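Local coordinates for protein anti-H(O) lectin 1 (Ulex europaeus, PDB 1FX5) that binds carbohydrate as an L-fucose-specific legume lectin that carries manganese and calcium ions, at residues 104-109 against 148-153. Numbering follows the deposited sequence.
Sequences GGYFGL and NCVKSI. Unlike the reference sequence in segment 148-153: Cys149 (reference Arg).
Val150 meets the Tyr106 ring with both methyl groups and the backbone of Gly105 with CG2 alone, and no hydrogen bond joins the segments. The contact is small, with 114 Å² buried over both sides. The CB of Val150 points at the other loop. Its CG2 lies 4.1 Å from CD2 of Tyr106, an apolar contact that meets the ring obliquely. CG1 of Val150 comes to 4.2 Å from CE2 of Tyr106, so the two methyls lie near the neighbouring ring carbons CD2 and CE2. With chi1 at 71°, CG1 of Val150 lies between the backbone N and the carbonyl carbon and CG2 lies anti to N, and both branches reach the ring. Tyr106 has CG anti to its own carbonyl carbon (chi1 -63°), and this carries the ring closer to Val150 than its CB direction alone would suggest.

The same CG2 of Val150 also packs 3.7 Å from the carbonyl O of Gly105, a van der Waals contact with the backbone.

Both segments are loops of the legume lectin fold, a sandwich of antiparallel strands. Segment 104-109 lies between strands 88-94 and 122-127. Segment 148-153 lies in the loop that links strand 142-147 to strand 154-157. The contact sits close to the metal sites. Gly105 is about 5 Å from the bound calcium ion at nearest atoms, and the side chains of Val150 and Glu125, a manganese ligand, are about 5 Å apart at their nearest atoms. Trp136 touches Val150 and also meets the Tyr106 ring, with planes at about 25°.

Backbone bonds shape the first loop. Phe107 N donates to Gly104 O, closing the short 3-10 turn at 105-106, and Leu109 N donates to Tyr106 O. In the second loop, Cys149 is tied to Cys115 by a disulfide.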
ATOM      1  N   GLY A 104     -12.780  -5.541 -24.993  1.00 18.31           N
ATOM      2  CA  GLY A 104     -12.944  -6.596 -25.980  1.00 16.92           C
ATOM      3  C   GLY A 104     -11.640  -7.389 -26.025  1.00 16.42           C
ATOM      4  O   GLY A 104     -11.005  -7.560 -24.983  1.00 15.18           O
ATOM      5  N   GLY A 105     -11.183  -7.810 -27.204  1.00 14.59           N
ATOM      6  CA  GLY A 105      -9.945  -8.574 -27.278  1.00 14.26           C
ATOM      7  C   GLY A 105      -8.646  -7.841 -26.968  1.00 15.80           C
ATOM      8  O   GLY A 105      -7.559  -8.415 -27.049  1.00 15.72           O
ATOM      9  N   TYR A 106      -8.740  -6.570 -26.619  1.00 17.80           N
ATOM     10  CA  TYR A 106      -7.561  -5.781 -26.301  1.00 15.69           C
ATOM     11  C   TYR A 106      -7.372  -5.628 -24.779  1.00 16.05           C
ATOM     12  O   TYR A 106      -6.487  -4.886 -24.327  1.00 17.29           O
ATOM     13  CB  TYR A 106      -7.607  -4.440 -27.052  1.00 15.00           C
ATOM     14  CG  TYR A 106      -7.575  -4.620 -28.559  1.00 14.99           C
ATOM     15  CD1 TYR A 106      -8.720  -4.460 -29.325  1.00 15.71           C
ATOM     16  CD2 TYR A 106      -6.398  -4.961 -29.207  1.00 16.32           C
ATOM     17  CE1 TYR A 106      -8.692  -4.622 -30.705  1.00 17.15           C
ATOM     18  CE2 TYR A 106      -6.359  -5.136 -30.599  1.00 19.15           C
ATOM     19  CZ  TYR A 106      -7.506  -4.959 -31.336  1.00 18.82           C
ATOM     20  OH  TYR A 106      -7.457  -5.080 -32.701  1.00 16.62           O
ATOM     21  N   PHE A 107      -8.256  -6.276 -24.008  1.00 13.72           N
ATOM     22  CA  PHE A 107      -8.242  -6.291 -22.533  1.00 16.31           C
ATOM     23  C   PHE A 107      -8.193  -4.990 -21.748  1.00 17.82           C
ATOM     24  O   PHE A 107      -7.879  -5.023 -20.534  1.00 17.21           O
ATOM     25  CB  PHE A 107      -7.058  -7.139 -22.029  1.00 13.45           C
ATOM     26  CG  PHE A 107      -7.021  -8.534 -22.580  1.00 15.76           C
ATOM     27  CD1 PHE A 107      -6.070  -8.900 -23.531  1.00 14.83           C
ATOM     28  CD2 PHE A 107      -7.938  -9.485 -22.154  1.00 17.25           C
ATOM     29  CE1 PHE A 107      -6.032 -10.190 -24.051  1.00 15.60           C
ATOM     30  CE2 PHE A 107      -7.908 -10.779 -22.674  1.00 18.63           C
ATOM     31  CZ  PHE A 107      -6.948 -11.128 -23.627  1.00 16.84           C
ATOM     32  N   GLY A 108      -8.471  -3.873 -22.413  1.00 15.60           N
ATOM     33  CA  GLY A 108      -8.440  -2.586 -21.751  1.00 14.08           C
ATOM     34  C   GLY A 108      -7.015  -2.059 -21.582  1.00 17.15           C
ATOM     35  O   GLY A 108      -6.814  -0.962 -21.046  1.00 16.35           O
ATOM     36  N   LEU A 109      -6.024  -2.793 -22.090  1.00 16.75           N
ATOM     37  CA  LEU A 109      -4.623  -2.393 -21.975  1.00 16.22           C
ATOM     38  C   LEU A 109      -4.011  -1.742 -23.208  1.00 17.93           C
ATOM     39  O   LEU A 109      -3.050  -0.961 -23.092  1.00 18.34           O
ATOM     40  CB  LEU A 109      -3.770  -3.624 -21.618  1.00 15.17           C
ATOM     41  CG  LEU A 109      -4.146  -4.452 -20.384  1.00 14.22           C
ATOM     42  CD1 LEU A 109      -3.219  -5.676 -20.292  1.00 13.10           C
ATOM     43  CD2 LEU A 109      -4.033  -3.580 -19.138  1.00 10.71           C
ATOM     44  N   ASN A 148       4.511  -5.028 -24.095  1.00 14.72           N
ATOM     45  CA  ASN A 148       4.197  -3.851 -24.911  1.00 15.35           C
ATOM     46  C   ASN A 148       3.370  -4.107 -26.195  1.00 18.03           C
ATOM     47  O   ASN A 148       3.405  -3.303 -27.134  1.00 15.85           O
ATOM     48  CB  ASN A 148       5.510  -3.138 -25.290  1.00 15.07           C
ATOM     49  CG  ASN A 148       6.168  -2.461 -24.108  1.00 14.20           C
ATOM     50  OD1 ASN A 148       5.494  -2.045 -23.176  1.00 14.64           O
ATOM     51  ND2 ASN A 148       7.487  -2.346 -24.140  1.00 15.06           N
ATOM     52  N   CYS A 149       2.597  -5.189 -26.218  1.00 16.21           N
ATOM     53  CA  CYS A 149       1.794  -5.498 -27.390  1.00 17.06           C
ATOM     54  C   CYS A 149       0.726  -6.566 -27.082  1.00 19.71           C
ATOM     55  O   CYS A 149       0.883  -7.357 -26.138  1.00 18.86           O
ATOM     56  CB  CYS A 149       2.720  -6.000 -28.509  1.00 15.90           C
ATOM     57  SG  CYS A 149       2.006  -5.795 -30.165  1.00 15.12           S
ATOM     58  N   VAL A 150      -0.369  -6.557 -27.844  1.00 19.17           N
ATOM     59  CA  VAL A 150      -1.445  -7.529 -27.644  1.00 17.90           C
ATOM     60  C   VAL A 150      -0.998  -8.907 -28.209  1.00 16.58           C
ATOM     61  O   VAL A 150      -1.627  -9.940 -27.946  1.00 14.85           O
ATOM     62  CB  VAL A 150      -2.804  -7.046 -28.282  1.00 18.32           C
ATOM     63  CG1 VAL A 150      -2.753  -7.091 -29.821  1.00 11.49           C
ATOM     64  CG2 VAL A 150      -3.979  -7.885 -27.739  1.00 14.28           C
ATOM     65  N   LYS A 151       0.066  -8.905 -29.007  1.00 15.13           N
ATOM     66  CA  LYS A 151       0.594 -10.142 -29.591  1.00 16.54           C
ATOM     67  C   LYS A 151       1.654 -10.671 -28.600  1.00 15.22           C
ATOM     68  O   LYS A 151       2.543  -9.924 -28.218  1.00 17.88           O
ATOM     69  CB  LYS A 151       1.239  -9.844 -30.934  1.00 19.17           C
ATOM     70  CG  LYS A 151       1.707 -11.082 -31.666  1.00 25.53           C
ATOM     71  CD  LYS A 151       2.262 -10.688 -33.011  1.00 33.57           C
ATOM     72  CE  LYS A 151       2.536 -11.899 -33.884  1.00 37.27           C
ATOM     73  NZ  LYS A 151       1.287 -12.635 -34.234  1.00 38.72           N
ATOM     74  N   SER A 152       1.531 -11.918 -28.156  1.00 12.96           N
ATOM     75  CA  SER A 152       2.475 -12.522 -27.202  1.00 14.56           C
ATOM     76  C   SER A 152       3.843 -12.959 -27.756  1.00 15.68           C
ATOM     77  O   SER A 152       3.965 -13.275 -28.949  1.00 17.25           O
ATOM     78  CB  SER A 152       1.834 -13.779 -26.583  1.00 14.66           C
ATOM     79  OG  SER A 152       0.515 -13.558 -26.107  1.00 12.49           O
ATOM     80  N   ILE A 153       4.880 -12.988 -26.909  1.00 13.89           N
ATOM     81  CA  ILE A 153       6.190 -13.430 -27.389  1.00 16.27           C
ATOM     82  C   ILE A 153       6.219 -14.970 -27.190  1.00 15.02           C
ATOM     83  O   ILE A 153       6.990 -15.682 -27.845  1.00 19.86           O
ATOM     84  CB  ILE A 153       7.419 -12.794 -26.657  1.00 18.71           C
ATOM     85  CG1 ILE A 153       7.244 -12.855 -25.157  1.00 14.63           C
ATOM     86  CG2 ILE A 153       7.700 -11.396 -27.180  1.00 18.32           C
ATOM     87  CD1 ILE A 153       8.509 -12.554 -24.457  1.00 22.55           C
TER